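Local coordinates for protein (R)-specific enoyl-CoA hydratase (Pseudomonas aeruginosa, PDB 5CPG) that catalyses the reversible, (R)-specific hydration of trans-2-enoyl-CoA to (R)-3-hydroxyacyl-CoA, as a hotdog-fold hydratase of the MaoC family, at residues Q4-Y8 against A9-V13. Residues are numbered along the deposited sequence; the frame is centred on the assembly and turned at random.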
loop_
_atom_site.group_PDB
_atom_site.type_symbol
_atom_site.label_atom_id
_atom_site.label_comp_id
_atom_site.label_asym_id
_atom_site.label_seq_id
_atom_site.Cartn_x
_atom_site.Cartn_y
_atom_site.Cartn_z
ATOM N N GLN A 4 15.560 15.712 -7.676
ATOM C CA GLN A 4 15.231 16.106 -9.053
ATOM C C GLN A 4 14.488 14.981 -9.739
ATOM O O GLN A 4 14.828 13.801 -9.542
ATOM C CB GLN A 4 16.482 16.452 -9.866
ATOM C CG GLN A 4 17.196 17.710 -9.389
ATOM C CD GLN A 4 18.276 18.191 -10.355
ATOM O OE1 GLN A 4 18.474 17.615 -11.430
ATOM N NE2 GLN A 4 18.969 19.262 -9.975
ATOM N N ASN A 5 13.465 15.326 -10.520
ATOM C CA ASN A 5 12.764 14.283 -11.262
ATOM C C ASN A 5 13.451 13.974 -12.579
ATOM O O ASN A 5 14.471 14.572 -12.938
ATOM C CB ASN A 5 11.305 14.655 -11.500
ATOM C CG ASN A 5 11.117 15.863 -12.397
ATOM O OD1 ASN A 5 12.075 16.464 -12.889
ATOM N ND2 ASN A 5 9.864 16.221 -12.622
ATOM N N ILE A 6 12.915 12.971 -13.243
ATOM C CA ILE A 6 13.281 12.607 -14.607
ATOM C C ILE A 6 12.013 12.719 -15.466
ATOM O O ILE A 6 11.153 11.817 -15.456
ATOM C CB ILE A 6 13.858 11.191 -14.683
ATOM C CG1 ILE A 6 14.926 10.947 -13.607
ATOM C CG2 ILE A 6 14.384 10.866 -16.101
ATOM C CD1 ILE A 6 16.135 11.832 -13.720
ATOM N N PRO A 7 11.879 13.830 -16.208
ATOM C CA PRO A 7 10.686 14.075 -17.023
ATOM C C PRO A 7 10.556 13.078 -18.154
ATOM O O PRO A 7 11.520 12.393 -18.484
ATOM C CB PRO A 7 10.913 15.491 -17.584
ATOM C CG PRO A 7 12.009 16.073 -16.744
ATOM C CD PRO A 7 12.859 14.925 -16.334
ATOM N N TYR A 8 9.356 13.010 -18.732
ATOM C CA TYR A 8 9.039 12.058 -19.787
ATOM C C TYR A 8 10.070 12.029 -20.934
ATOM O O TYR A 8 10.485 10.960 -21.352
ATOM C CB TYR A 8 7.650 12.380 -20.337
ATOM C CG TYR A 8 7.128 11.423 -21.384
ATOM C CD1 TYR A 8 6.527 10.216 -21.033
ATOM C CD2 TYR A 8 7.202 11.744 -22.730
ATOM C CE1 TYR A 8 6.010 9.352 -22.004
ATOM C CE2 TYR A 8 6.707 10.890 -23.697
ATOM C CZ TYR A 8 6.120 9.706 -23.339
ATOM O OH TYR A 8 5.622 8.877 -24.311
ATOM N N ALA A 9 10.511 13.193 -21.379
ATOM C CA ALA A 9 11.451 13.253 -22.500
ATOM C C ALA A 9 12.797 12.611 -22.166
ATOM O O ALA A 9 13.445 12.040 -23.038
ATOM C CB ALA A 9 11.654 14.680 -22.927
ATOM N N GLU A 10 13.206 12.684 -20.899
ATOM C CA GLU A 10 14.481 12.105 -20.498
ATOM C C GLU A 10 14.383 10.623 -20.166
ATOM O O GLU A 10 15.373 9.906 -20.202
ATOM C CB GLU A 10 15.052 12.874 -19.298
ATOM C CG GLU A 10 15.110 14.368 -19.532
ATOM C CD GLU A 10 15.656 15.149 -18.349
ATOM O OE1 GLU A 10 16.329 14.551 -17.474
ATOM O OE2 GLU A 10 15.400 16.377 -18.305
ATOM N N LEU A 11 13.205 10.135 -19.809
ATOM C CA LEU A 11 13.061 8.707 -19.548
ATOM C C LEU A 11 13.384 7.878 -20.783
ATOM O O LEU A 11 13.043 8.291 -21.879
ATOM C CB LEU A 11 11.626 8.395 -19.109
ATOM C CG LEU A 11 11.279 8.923 -17.732
ATOM C CD1 LEU A 11 9.777 8.733 -17.514
ATOM C CD2 LEU A 11 12.059 8.129 -16.731
ATOM N N GLU A 12 13.995 6.711 -20.599
ATOM C CA GLU A 12 14.223 5.767 -21.692
ATOM C C GLU A 12 13.783 4.398 -21.306
ATOM O O GLU A 12 13.955 4.001 -20.153
ATOM C CB GLU A 12 15.713 5.702 -22.068
ATOM C CG GLU A 12 16.238 6.992 -22.577
ATOM C CD GLU A 12 17.718 6.902 -22.944
ATOM O OE1 GLU A 12 18.165 5.815 -23.393
ATOM O OE2 GLU A 12 18.413 7.928 -22.766
ATOM N N VAL A 13 13.266 3.649 -22.269
ATOM C CA VAL A 13 12.939 2.265 -22.033
ATOM C C VAL A 13 14.200 1.547 -21.557
ATOM O O VAL A 13 15.268 1.747 -22.142
ATOM C CB VAL A 13 12.398 1.595 -23.306
ATOM C CG1 VAL A 13 12.254 0.116 -23.093
ATOM C CG2 VAL A 13 11.091 2.244 -23.714
#
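Pro7 and Leu11 close a single helical turn in the loop between strands 3-4 and 16-22, and two of the turn's three backbone hydrogen bonds converge on Pro7 O. Leu11 N (i to i+4) reaches Pro7 O at 3.1 Å, lying nearly in line with the C=O bond (161°), while Glu10 N (i to i+3) meets the same oxygen at 3.0 Å from above the carbonyl plane. A weak bond from Leu11 N to Tyr8 O, 3.2 Å, adds a second acceptor for that amide. The backbone angles of Tyr8, Ala9 and Glu10 are helical, and Leu11 then turns to an extended conformation.

Apolar contact sits beside these bonds. Ile6 CG2 touches Leu11 CD2 at 3.6 Å and passes Glu10 CB at 3.8 Å. Glu10 CG stands beside its backbone N (chi1 -52°) and the chain is extended beyond it; together these torsions lay the carboxylate against the Pro7 ring, with OE2 3.5 Å from Pro7 CD. Leu11 also packs on Val114 of strand 113-121.

Charged groups tie the turn to its surroundings: Glu10 OE1 forms a salt bridge with Lys141, and Lys108 of strand 98-109 donates to the carbonyls of Tyr8 and Leu11 while making a cation-pi contact with the Tyr8 ring. Pro7 O and Tyr8 O are thus satisfied by amides and a lysine, whereas Ile6 O is buried under the Leu11 side chain without a partner.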